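Local coordinates for protein lytic polysaccharide monooxygenase (Neurospora crassa, PDB 4QI8) that probably cleaves cellulose chains oxidatively at a copper site, using oxygen as cosubstrate and electrons from a reducing partner, at residues A184-I192 with T202-S210; D16-D24 with F156-S164. All blocks are in the same frame, centred on the assembly; numbering follows the deposited sequence.

Interaction 2 is the buried one: it fastens the loop of 16-24, which follows strand 3-8, along strand 155-166 through backbone hydrogen bonds and an arginine–glutamine pair. Interaction 1 lies on the other side of the chain's centre and is only partly buried; two pieces of the long coil after strand 178-179 meet there without any strand pairing, through a proline packed on a tyrosine, one tyrosine-to-carbonyl bond and three bridging waters. Water thus does much of the polar work in interaction 1, whereas direct bonds dominate in interaction 2. The two are joined by F156, at the start of the strand segment, whose ring packs against Y185 and I192.

Interaction 1: A184-I192 with T202-S210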
ATOM      1  N   ALA A 184     -12.964   0.736   0.287  1.00  6.97           N
ATOM      2  CA  ALA A 184     -12.485   1.040   1.631  1.00  8.01           C
ATOM      3  C   ALA A 184     -12.502   2.528   1.924  1.00  7.25           C
ATOM      4  O   ALA A 184     -12.691   2.932   3.073  1.00  8.99           O
ATOM      5  CB  ALA A 184     -11.071   0.508   1.820  1.00  9.30           C
ATOM      6  N   TYR A 185     -12.252   3.331   0.894  1.00  6.01           N
ATOM      7  CA  TYR A 185     -12.076   4.762   1.057  1.00  6.61           C
ATOM      8  C   TYR A 185     -13.220   5.543   0.427  1.00  6.63           C
ATOM      9  O   TYR A 185     -13.773   5.148  -0.613  1.00  7.22           O
ATOM     10  CB  TYR A 185     -10.769   5.227   0.412  1.00  6.23           C
ATOM     11  CG  TYR A 185      -9.494   4.624   0.954  1.00  6.51           C
ATOM     12  CD1 TYR A 185      -9.453   3.953   2.164  1.00  6.43           C
ATOM     13  CD2 TYR A 185      -8.307   4.747   0.244  1.00  6.30           C
ATOM     14  CE1 TYR A 185      -8.284   3.419   2.643  1.00  7.08           C
ATOM     15  CE2 TYR A 185      -7.121   4.203   0.727  1.00  7.14           C
ATOM     16  CZ  TYR A 185      -7.118   3.544   1.938  1.00  6.44           C
ATOM     17  OH  TYR A 185      -5.973   2.982   2.450  1.00  7.21           O
ATOM     18  N   LYS A 186     -13.530   6.666   1.062  1.00  6.58           N
ATOM     19  CA  LYS A 186     -14.453   7.655   0.531  1.00  6.59           C
ATOM     20  C   LYS A 186     -13.735   8.993   0.479  1.00  5.74           C
ATOM     21  O   LYS A 186     -12.861   9.272   1.300  1.00  6.52           O
ATOM     22  CB  LYS A 186     -15.713   7.760   1.392  1.00  7.46           C
ATOM     23  CG  LYS A 186     -16.587   6.501   1.329  1.00  9.60           C
ATOM     24  CD  LYS A 186     -17.903   6.653   2.062  1.00 12.39           C
ATOM     25  CE  LYS A 186     -17.738   6.507   3.558  1.00 14.51           C
ATOM     26  NZ  LYS A 186     -17.409   5.103   3.938  1.00 15.25           N
ATOM     27  N   ALA A 187     -14.113   9.829  -0.472  1.00  5.95           N
ATOM     28  CA  ALA A 187     -13.473  11.125  -0.658  1.00  6.61           C
ATOM     29  C   ALA A 187     -13.643  12.039   0.554  1.00  6.66           C
ATOM     30  O   ALA A 187     -12.880  12.977   0.723  1.00  7.99           O
ATOM     31  CB  ALA A 187     -14.015  11.789  -1.909  1.00  7.64           C
ATOM     32  N   SER A 188     -14.642  11.765   1.390  1.00  6.54           N
ATOM     33  CA  SER A 188     -14.913  12.557   2.583  1.00  7.73           C
ATOM     34  C   SER A 188     -14.221  12.030   3.837  1.00  7.04           C
ATOM     35  O   SER A 188     -14.377  12.601   4.911  1.00  7.56           O
ATOM     36  CB  SER A 188     -16.418  12.588   2.842  1.00  9.14           C
ATOM     37  OG  SER A 188     -16.898  11.261   2.956  1.00 10.32           O
ATOM     38  N   ASP A 189     -13.492  10.927   3.735  1.00  7.18           N
ATOM     39  CA  ASP A 189     -12.871  10.369   4.928  1.00  7.46           C
ATOM     40  C   ASP A 189     -11.928  11.405   5.553  1.00  6.80           C
ATOM     41  O   ASP A 189     -11.256  12.149   4.849  1.00  7.41           O
ATOM     42  CB  ASP A 189     -12.068   9.104   4.618  1.00  7.55           C
ATOM     43  CG  ASP A 189     -12.937   7.893   4.292  1.00  8.81           C
ATOM     44  OD1 ASP A 189     -14.148   7.894   4.598  1.00 10.17           O
ATOM     45  OD2 ASP A 189     -12.384   6.925   3.728  1.00  9.86           O
ATOM     46  N   PRO A 190     -11.873  11.462   6.887  1.00  7.73           N
ATOM     47  CA  PRO A 190     -11.167  12.559   7.559  1.00  8.27           C
ATOM     48  C   PRO A 190      -9.651  12.541   7.419  1.00  7.51           C
ATOM     49  O   PRO A 190      -9.018  13.546   7.740  1.00  8.85           O
ATOM     50  CB  PRO A 190     -11.585  12.400   9.031  1.00 10.91           C
ATOM     51  CG  PRO A 190     -11.987  10.994   9.155  1.00 11.50           C
ATOM     52  CD  PRO A 190     -12.640  10.652   7.849  1.00  8.91           C
ATOM     53  N   GLY A 191      -9.074  11.436   6.960  1.00  7.28           N
ATOM     54  CA  GLY A 191      -7.658  11.383   6.647  1.00  8.21           C
ATOM     55  C   GLY A 191      -7.350  11.548   5.164  1.00  6.92           C
ATOM     56  O   GLY A 191      -6.189  11.445   4.764  1.00  7.05           O
ATOM     57  N   ILE A 192      -8.389  11.803   4.367  1.00  6.19           N
ATOM     58  CA  ILE A 192      -8.281  12.013   2.919  1.00  5.92           C
ATOM     59  C   ILE A 192      -8.683  13.454   2.563  1.00  6.36           C
ATOM     60  O   ILE A 192      -7.970  14.131   1.815  1.00  6.73           O
ATOM     61  CB  ILE A 192      -9.122  10.965   2.155  1.00  6.38           C
ATOM     62  CG1 ILE A 192      -8.518   9.579   2.367  1.00  6.97           C
ATOM     63  CG2 ILE A 192      -9.195  11.296   0.670  1.00  6.60           C
ATOM     64  CD1 ILE A 192      -9.328   8.435   1.795  1.00  6.75           C
ATOM     65  N   THR A 202      -4.065  18.247  15.185  1.00 13.18           N
ATOM     66  CA  THR A 202      -3.374  17.693  16.342  1.00 14.18           C
ATOM     67  C   THR A 202      -3.567  16.186  16.423  1.00 12.86           C
ATOM     68  O   THR A 202      -3.072  15.539  17.344  1.00 14.86           O
ATOM     69  CB  THR A 202      -3.864  18.336  17.643  1.00 15.71           C
ATOM     70  OG1 THR A 202      -5.283  18.183  17.752  1.00 17.75           O
ATOM     71  CG2 THR A 202      -3.519  19.813  17.657  1.00 16.91           C
ATOM     72  N   SER A 203      -4.265  15.633  15.438  1.00 13.53           N
ATOM     73  CA  SER A 203      -4.449  14.195  15.311  1.00 12.77           C
ATOM     74  C   SER A 203      -4.602  13.898  13.831  1.00 11.29           C
ATOM     75  O   SER A 203      -4.769  14.813  13.030  1.00 11.30           O
ATOM     76  CB  SER A 203      -5.691  13.740  16.068  1.00 13.39           C
ATOM     77  OG  SER A 203      -6.845  14.364  15.548  1.00 14.51           O
ATOM     78  N   TYR A 204      -4.526  12.623  13.473  1.00 10.54           N
ATOM     79  CA  TYR A 204      -4.646  12.209  12.079  1.00  8.38           C
ATOM     80  C   TYR A 204      -5.289  10.830  12.023  1.00  9.34           C
ATOM     81  O   TYR A 204      -4.758   9.869  12.574  1.00 10.44           O
ATOM     82  CB  TYR A 204      -3.282  12.199  11.348  1.00  8.71           C
ATOM     83  CG  TYR A 204      -3.454  11.697   9.931  1.00  8.00           C
ATOM     84  CD1 TYR A 204      -4.102  12.478   8.993  1.00  7.12           C
ATOM     85  CD2 TYR A 204      -3.028  10.428   9.544  1.00  7.44           C
ATOM     86  CE1 TYR A 204      -4.322  12.017   7.707  1.00  7.28           C
ATOM     87  CE2 TYR A 204      -3.252   9.958   8.264  1.00  6.72           C
ATOM     88  CZ  TYR A 204      -3.900  10.753   7.352  1.00  6.41           C
ATOM     89  OH  TYR A 204      -4.145  10.252   6.104  1.00  7.24           O
ATOM     90  N   LYS A 205      -6.433  10.736  11.354  1.00  8.57           N
ATOM     91  CA  LYS A 205      -7.128   9.467  11.231  1.00  8.48           C
ATOM     92  C   LYS A 205      -6.795   8.812   9.892  1.00  8.54           C
ATOM     93  O   LYS A 205      -7.352   9.167   8.853  1.00  9.24           O
ATOM     94  CB  LYS A 205      -8.637   9.682  11.323  1.00  9.88           C
ATOM     95  CG  LYS A 205      -9.452   8.395  11.282  1.00 13.46           C
ATOM     96  CD  LYS A 205      -9.096   7.482  12.427  1.00 19.57           C
ATOM     97  CE  LYS A 205      -9.937   6.215  12.426  1.00 24.59           C
ATOM     98  NZ  LYS A 205      -9.458   5.297  13.498  1.00 24.16           N
ATOM     99  N   ASN A 206      -5.884   7.844   9.901  1.00  7.76           N
ATOM    100  CA  ASN A 206      -5.564   7.140   8.664  1.00  7.24           C
ATOM    101  C   ASN A 206      -6.823   6.549   8.056  1.00  7.73           C
ATOM    102  O   ASN A 206      -7.645   5.978   8.769  1.00  8.19           O
ATOM    103  CB  ASN A 206      -4.614   5.981   8.926  1.00  7.67           C
ATOM    104  CG  ASN A 206      -3.285   6.430   9.466  1.00  7.46           C
ATOM    105  OD1 ASN A 206      -3.148   6.693  10.661  1.00  8.52           O
ATOM    106  ND2 ASN A 206      -2.290   6.534   8.590  1.00  7.21           N
ATOM    107  N   PRO A 207      -6.958   6.611   6.726  1.00  7.11           N
ATOM    108  CA  PRO A 207      -8.109   5.954   6.118  1.00  7.46           C
ATOM    109  C   PRO A 207      -7.925   4.444   6.115  1.00  7.31           C
ATOM    110  O   PRO A 207      -6.808   3.915   6.184  1.00  7.20           O
ATOM    111  CB  PRO A 207      -8.133   6.538   4.700  1.00  8.05           C
ATOM    112  CG  PRO A 207      -6.709   6.805   4.409  1.00  8.39           C
ATOM    113  CD  PRO A 207      -6.107   7.259   5.719  1.00  7.28           C
ATOM    114  N   GLY A 208      -9.053   3.758   6.054  1.00  7.17           N
ATOM    115  CA  GLY A 208      -9.065   2.317   6.004  1.00  6.64           C
ATOM    116  C   GLY A 208      -9.217   1.662   7.366  1.00  7.25           C
ATOM    117  O   GLY A 208      -9.389   2.323   8.392  1.00  8.19           O
ATOM    118  N   PRO A 209      -9.120   0.334   7.379  1.00  7.02           N
ATOM    119  CA  PRO A 209      -9.354  -0.458   8.583  1.00  8.22           C
ATOM    120  C   PRO A 209      -8.205  -0.368   9.558  1.00  8.00           C
ATOM    121  O   PRO A 209      -7.157   0.203   9.268  1.00  8.41           O
ATOM    122  CB  PRO A 209      -9.497  -1.873   8.031  1.00  8.31           C
ATOM    123  CG  PRO A 209      -8.628  -1.870   6.804  1.00  8.24           C
ATOM    124  CD  PRO A 209      -8.838  -0.513   6.203  1.00  8.29           C
ATOM    125  N   SER A 210      -8.430  -0.940  10.727  1.00  9.78           N
ATOM    126  CA  SER A 210      -7.396  -1.050  11.738  1.00 11.30           C
ATOM    127  C   SER A 210      -6.218  -1.883  11.247  1.00 10.48           C
ATOM    128  O   SER A 210      -6.384  -2.754  10.411  1.00  9.37           O
ATOM    129  CB  SER A 210      -7.989  -1.707  12.981  1.00 12.88           C
ATOM    130  OG  SER A 210      -9.115  -0.986  13.458  1.00 15.27           O
TER
HETATM  131  O   HOH W   1     -11.483   5.223   5.728  1.00 10.39           O
HETATM  132  O   HOH W   2      -7.768  13.090  10.296  1.00 10.24           O
HETATM  133  O   HOH W   3      -9.686   8.699   7.261  1.00  8.91           O
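P207 packs against Y185 and I192 to make the apolar part of this contact. Its CB lies over one face of the Y185 ring, 4.1 Å from the centroid and 26° off the normal, a CH-pi contact displaced toward the rim; I192 CD1 touches the same P207 CB at 3.7 Å. The ring's hydroxyl looks elsewhere, bonding to E141 and Y79.

The direct polar link is Y204 OH to the carbonyl O of G191, 2.7 Å, the phenol donating at a slight tilt from the carbonyl plane. With CG opposite the backbone N (chi1 177°), Y204 runs forward beside the following residues, toward P207 and that carbonyl. Replacing it with phenylalanine would probably leave the buried G191 carbonyl without this donor. At G191 the segments come so close that CA sits 3.1 Å from K205 O, where a CB would collide.

Three waters bridge the remaining polar groups: D189 OD2 to G208 N, P190 O to K205 N, and G191 N to K205 O. D189 OD2 also accepts K186 N (2.9 Å), within the turn from K186 to D189.

Two strandless coils are therefore held by a proline–aromatic core and water-mediated backbone links, with glycine required at the closest approach.

Interaction 2: D16-D24 with F156-S164; sequences DWQYVRRAD and FYISCAQLS
W17 turns an edge of its indole to S159, with CZ3 4.3 Å from S159 CB, while its own loop folds over one face, bringing R22 CG and A23 N above the ring. The R21 guanidinium also works through its edge. Q162 OE1 lies in its plane and takes a nearly straight hydrogen bond from NE (2.9 Å, 169°) on a lone pair; a second bond from NH2 is weak. Guanidinium and amide planes stand 84° apart, and R21, extended from CG to NE, reaches across Q162 at about a right angle. Outside partners steady both groups: W92 O takes R21 NH2, A50 N also donates to Q162 OE1, and Q162 NE2 goes to T53.

The backbones are bridged around V20 and A161, whose CA atoms are 4.1 Å apart. Q162 N donates to Y19 O (2.9 Å), and R21 N to C160 O (2.9 Å). Beyond this bridge a water takes over, donating to R21 O and accepting from C160 N. On the flank, V20 has CG1 opposite its backbone N (chi1 177°), which sets that methyl 3.4 Å from S159 OG; the hydroxyl itself bonds to F4 O and Y64.

V20 and A161 thus form a non-hydrogen-bonded antiparallel pair, a single bridge rather than a ladder, tying the loop to a strand of the AA9 beta-sandwich. That strand also carries C160, disulfide-bonded to C42, and Y157 of the copper site.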
ATOM      1  N   ASP A  16      13.017  -3.073 -11.814  1.00  8.04           N
ATOM      2  CA  ASP A  16      11.737  -2.385 -11.815  1.00  8.43           C
ATOM      3  C   ASP A  16      10.666  -3.269 -12.435  1.00  7.70           C
ATOM      4  O   ASP A  16      10.861  -3.824 -13.515  1.00  8.61           O
ATOM      5  CB  ASP A  16      11.812  -1.088 -12.613  1.00 10.26           C
ATOM      6  CG  ASP A  16      12.598   0.011 -11.905  1.00 11.76           C
ATOM      7  OD1 ASP A  16      12.923  -0.141 -10.713  1.00 13.69           O
ATOM      8  OD2 ASP A  16      12.858   1.060 -12.541  1.00 15.17           O
ATOM      9  N   TRP A  17       9.541  -3.374 -11.736  1.00  8.52           N
ATOM     10  CA  TRP A  17       8.352  -4.103 -12.185  1.00  9.07           C
ATOM     11  C   TRP A  17       8.609  -5.596 -12.389  1.00  9.55           C
ATOM     12  O   TRP A  17       7.854  -6.277 -13.085  1.00 12.38           O
ATOM     13  CB  TRP A  17       7.753  -3.465 -13.440  1.00 10.95           C
ATOM     14  CG  TRP A  17       7.661  -1.970 -13.359  1.00  8.93           C
ATOM     15  CD1 TRP A  17       8.312  -1.083 -14.153  1.00 11.54           C
ATOM     16  CD2 TRP A  17       6.886  -1.185 -12.432  1.00  7.46           C
ATOM     17  NE1 TRP A  17       7.989   0.196 -13.799  1.00  9.78           N
ATOM     18  CE2 TRP A  17       7.118   0.167 -12.743  1.00  8.51           C
ATOM     19  CE3 TRP A  17       6.009  -1.491 -11.385  1.00  6.73           C
ATOM     20  CZ2 TRP A  17       6.518   1.214 -12.040  1.00  8.69           C
ATOM     21  CZ3 TRP A  17       5.402  -0.441 -10.692  1.00  6.81           C
ATOM     22  CH2 TRP A  17       5.662   0.889 -11.022  1.00  7.50           C
ATOM     23  N   GLN A  18       9.624  -6.130 -11.722  1.00  9.41           N
ATOM     24  CA  GLN A  18       9.878  -7.565 -11.798  1.00  9.97           C
ATOM     25  C   GLN A  18       8.881  -8.330 -10.940  1.00  7.99           C
ATOM     26  O   GLN A  18       8.226  -9.248 -11.421  1.00 10.65           O
ATOM     27  CB  GLN A  18      11.303  -7.910 -11.380  1.00 10.72           C
ATOM     28  CG  GLN A  18      11.572  -9.401 -11.459  1.00 12.18           C
ATOM     29  CD  GLN A  18      12.975  -9.760 -11.074  1.00 14.74           C
ATOM     30  OE1 GLN A  18      13.715  -8.932 -10.549  1.00 15.40           O
ATOM     31  NE2 GLN A  18      13.356 -11.000 -11.338  1.00 15.15           N
ATOM     32  N   TYR A  19       8.766  -7.943  -9.671  1.00  6.61           N
ATOM     33  CA  TYR A  19       7.828  -8.559  -8.732  1.00  6.81           C
ATOM     34  C   TYR A  19       6.632  -7.654  -8.450  1.00  6.38           C
ATOM     35  O   TYR A  19       5.757  -8.016  -7.679  1.00  8.48           O
ATOM     36  CB  TYR A  19       8.546  -8.876  -7.419  1.00  8.11           C
ATOM     37  CG  TYR A  19       9.670  -9.859  -7.583  1.00  9.06           C
ATOM     38  CD1 TYR A  19       9.412 -11.198  -7.774  1.00 11.01           C
ATOM     39  CD2 TYR A  19      10.991  -9.458  -7.548  1.00 14.29           C
ATOM     40  CE1 TYR A  19      10.431 -12.116  -7.927  1.00 14.42           C
ATOM     41  CE2 TYR A  19      12.019 -10.379  -7.702  1.00 15.81           C
ATOM     42  CZ  TYR A  19      11.728 -11.698  -7.888  1.00 16.20           C
ATOM     43  OH  TYR A  19      12.759 -12.594  -8.036  1.00 19.94           O
ATOM     44  N   VAL A  20       6.617  -6.471  -9.059  1.00  6.20           N
ATOM     45  CA  VAL A  20       5.556  -5.499  -8.867  1.00  5.55           C
ATOM     46  C   VAL A  20       4.797  -5.353 -10.176  1.00  5.46           C
ATOM     47  O   VAL A  20       5.400  -5.145 -11.230  1.00  6.35           O
ATOM     48  CB  VAL A  20       6.140  -4.146  -8.414  1.00  5.97           C
ATOM     49  CG1 VAL A  20       5.040  -3.102  -8.279  1.00  6.24           C
ATOM     50  CG2 VAL A  20       6.909  -4.306  -7.104  1.00  7.27           C
ATOM     51  N   ARG A  21       3.479  -5.518 -10.119  1.00  5.25           N
ATOM     52  CA  ARG A  21       2.628  -5.311 -11.281  1.00  5.86           C
ATOM     53  C   ARG A  21       2.851  -3.912 -11.821  1.00  5.24           C
ATOM     54  O   ARG A  21       2.839  -2.950 -11.060  1.00  5.35           O
ATOM     55  CB  ARG A  21       1.172  -5.522 -10.880  1.00  6.00           C
ATOM     56  CG  ARG A  21       0.894  -6.959 -10.486  1.00  6.47           C
ATOM     57  CD  ARG A  21      -0.573  -7.232 -10.219  1.00  7.12           C
ATOM     58  NE  ARG A  21      -0.794  -8.657 -10.003  1.00  6.95           N
ATOM     59  CZ  ARG A  21      -1.939  -9.201  -9.607  1.00  8.06           C
ATOM     60  NH1 ARG A  21      -3.003  -8.440  -9.356  1.00  8.06           N
ATOM     61  NH2 ARG A  21      -2.017 -10.518  -9.465  1.00  8.51           N
ATOM     62  N   ARG A  22       3.067  -3.775 -13.126  1.00  5.38           N
ATOM     63  CA  ARG A  22       3.440  -2.460 -13.619  1.00  5.82           C
ATOM     64  C   ARG A  22       2.280  -1.480 -13.440  1.00  5.64           C
ATOM     65  O   ARG A  22       1.183  -1.659 -13.976  1.00  6.25           O
ATOM     66  CB  ARG A  22       3.917  -2.469 -15.071  1.00  7.37           C
ATOM     67  CG  ARG A  22       4.510  -1.102 -15.450  1.00  8.03           C
ATOM     68  CD  ARG A  22       5.343  -1.108 -16.691  1.00  8.99           C
ATOM     69  NE  ARG A  22       4.502  -1.140 -17.867  1.00 10.01           N
ATOM     70  CZ  ARG A  22       4.974  -1.110 -19.111  1.00 10.50           C
ATOM     71  NH1 ARG A  22       6.282  -1.046 -19.336  1.00 14.73           N
ATOM     72  NH2 ARG A  22       4.133  -1.133 -20.141  1.00 11.58           N
ATOM     73  N   ALA A  23       2.526  -0.437 -12.662  1.00  5.26           N
ATOM     74  CA  ALA A  23       1.505   0.551 -12.370  1.00  4.62           C
ATOM     75  C   ALA A  23       1.291   1.461 -13.561  1.00  4.91           C
ATOM     76  O   ALA A  23       2.216   1.728 -14.337  1.00  5.27           O
ATOM     77  CB  ALA A  23       1.915   1.366 -11.153  1.00  5.46           C
ATOM     78  N   ASP A  24       0.077   1.984 -13.672  1.00  4.90           N
ATOM     79  CA  ASP A  24      -0.271   2.826 -14.799  1.00  5.21           C
ATOM     80  C   ASP A  24       0.486   4.156 -14.791  1.00  5.29           C
ATOM     81  O   ASP A  24       0.468   4.850 -15.811  1.00  5.58           O
ATOM     82  CB  ASP A  24      -1.780   3.104 -14.854  1.00  4.85           C
ATOM     83  CG  ASP A  24      -2.616   1.906 -15.272  1.00  5.45           C
ATOM     84  OD1 ASP A  24      -2.077   0.944 -15.864  1.00  6.64           O
ATOM     85  OD2 ASP A  24      -3.842   1.957 -15.012  1.00  6.10           O
ATOM     86  N   PHE A 156      -2.825   9.657  -4.398  1.00  4.69           N
ATOM     87  CA  PHE A 156      -2.446   8.289  -4.043  1.00  5.05           C
ATOM     88  C   PHE A 156      -1.415   7.740  -5.033  1.00  4.82           C
ATOM     89  O   PHE A 156      -1.657   7.699  -6.245  1.00  5.44           O
ATOM     90  CB  PHE A 156      -3.670   7.363  -4.030  1.00  5.06           C
ATOM     91  CG  PHE A 156      -4.709   7.712  -2.995  1.00  5.57           C
ATOM     92  CD1 PHE A 156      -5.642   8.713  -3.221  1.00  6.32           C
ATOM     93  CD2 PHE A 156      -4.779   6.994  -1.815  1.00  6.73           C
ATOM     94  CE1 PHE A 156      -6.605   9.003  -2.271  1.00  7.34           C
ATOM     95  CE2 PHE A 156      -5.745   7.278  -0.871  1.00  7.13           C
ATOM     96  CZ  PHE A 156      -6.655   8.287  -1.104  1.00  8.46           C
ATOM     97  N   TYR A 157      -0.275   7.306  -4.502  1.00  4.73           N
ATOM     98  CA  TYR A 157       0.808   6.714  -5.291  1.00  4.99           C
ATOM     99  C   TYR A 157       0.876   5.243  -4.873  1.00  4.58           C
ATOM    100  O   TYR A 157       1.158   4.944  -3.722  1.00  5.57           O
ATOM    101  CB  TYR A 157       2.130   7.448  -5.012  1.00  5.40           C
ATOM    102  CG  TYR A 157       2.064   8.917  -5.367  1.00  5.27           C
ATOM    103  CD1 TYR A 157       2.369   9.347  -6.662  1.00  5.14           C
ATOM    104  CD2 TYR A 157       1.697   9.879  -4.426  1.00  5.17           C
ATOM    105  CE1 TYR A 157       2.303  10.682  -7.007  1.00  5.23           C
ATOM    106  CE2 TYR A 157       1.638  11.221  -4.766  1.00  5.19           C
ATOM    107  CZ  TYR A 157       1.940  11.615  -6.058  1.00  5.45           C
ATOM    108  OH  TYR A 157       1.886  12.936  -6.443  1.00  5.76           O
ATOM    109  N   ILE A 158       0.567   4.339  -5.802  1.00  4.53           N
ATOM    110  CA  ILE A 158       0.209   2.953  -5.493  1.00  4.43           C
ATOM    111  C   ILE A 158       0.950   1.961  -6.379  1.00  4.83           C
ATOM    112  O   ILE A 158       1.159   2.234  -7.567  1.00  4.94           O
ATOM    113  CB  ILE A 158      -1.317   2.754  -5.697  1.00  5.15           C
ATOM    114  CG1 ILE A 158      -2.105   3.578  -4.678  1.00  5.67           C
ATOM    115  CG2 ILE A 158      -1.720   1.279  -5.624  1.00  5.44           C
ATOM    116  CD1 ILE A 158      -3.549   3.841  -5.105  1.00  6.39           C
ATOM    117  N   SER A 159       1.284   0.796  -5.823  1.00  4.79           N
ATOM    118  CA  SER A 159       1.537  -0.383  -6.649  1.00  4.99           C
ATOM    119  C   SER A 159       1.250  -1.626  -5.823  1.00  4.72           C
ATOM    120  O   SER A 159       1.024  -1.547  -4.616  1.00  5.34           O
ATOM    121  CB  SER A 159       2.982  -0.416  -7.171  1.00  4.79           C
ATOM    122  OG  SER A 159       3.862  -0.705  -6.103  1.00  5.33           O
ATOM    123  N   CYS A 160       1.304  -2.783  -6.490  1.00  4.92           N
ATOM    124  CA  CYS A 160       1.117  -4.073  -5.838  1.00  5.09           C
ATOM    125  C   CYS A 160       2.163  -5.088  -6.261  1.00  5.18           C
ATOM    126  O   CYS A 160       2.393  -5.295  -7.446  1.00  5.83           O
ATOM    127  CB  CYS A 160      -0.242  -4.670  -6.179  1.00  6.31           C
ATOM    128  SG  CYS A 160      -1.614  -3.738  -5.499  1.00  5.89           S
ATOM    129  N   ALA A 161       2.750  -5.737  -5.259  1.00  5.67           N
ATOM    130  CA  ALA A 161       3.738  -6.790  -5.452  1.00  6.07           C
ATOM    131  C   ALA A 161       3.127  -8.176  -5.314  1.00  5.31           C
ATOM    132  O   ALA A 161       2.181  -8.375  -4.555  1.00  6.98           O
ATOM    133  CB  ALA A 161       4.870  -6.626  -4.454  1.00  6.83           C
ATOM    134  N   GLN A 162       3.680  -9.123  -6.063  1.00  6.07           N
ATOM    135  CA  GLN A 162       3.310 -10.526  -5.960  1.00  6.48           C
ATOM    136  C   GLN A 162       4.299 -11.253  -5.071  1.00  7.04           C
ATOM    137  O   GLN A 162       5.502 -11.267  -5.354  1.00  7.40           O
ATOM    138  CB  GLN A 162       3.241 -11.187  -7.348  1.00  7.23           C
ATOM    139  CG  GLN A 162       2.169 -10.558  -8.230  1.00  7.72           C
ATOM    140  CD  GLN A 162       1.950 -11.207  -9.584  1.00  8.27           C
ATOM    141  OE1 GLN A 162       1.179 -10.685 -10.399  1.00  8.27           O
ATOM    142  NE2 GLN A 162       2.598 -12.348  -9.833  1.00  9.54           N
ATOM    143  N   LEU A 163       3.778 -11.854  -4.002  1.00  6.81           N
ATOM    144  CA  LEU A 163       4.573 -12.598  -3.020  1.00  7.13           C
ATOM    145  C   LEU A 163       4.100 -14.032  -2.880  1.00  8.55           C
ATOM    146  O   LEU A 163       2.922 -14.341  -3.062  1.00  8.48           O
ATOM    147  CB  LEU A 163       4.471 -11.970  -1.625  1.00  8.17           C
ATOM    148  CG  LEU A 163       4.786 -10.489  -1.483  1.00  8.48           C
ATOM    149  CD1 LEU A 163       4.671 -10.095  -0.016  1.00  9.60           C
ATOM    150  CD2 LEU A 163       6.169 -10.144  -2.030  1.00  9.38           C
ATOM    151  N   SER A 164       5.035 -14.902  -2.527  1.00  8.54           N
ATOM    152  CA  SER A 164       4.732 -16.230  -2.012  1.00  9.97           C
ATOM    153  C   SER A 164       5.228 -16.259  -0.571  1.00 10.78           C
ATOM    154  O   SER A 164       6.431 -16.263  -0.331  1.00 11.09           O
ATOM    155  CB  SER A 164       5.420 -17.300  -2.848  1.00 12.43           C
ATOM    156  OG  SER A 164       5.215 -18.578  -2.279  1.00 14.87           O
TER
HETATM  157  O   HOH W   4       0.878  -2.316  -9.246  1.00  7.02           O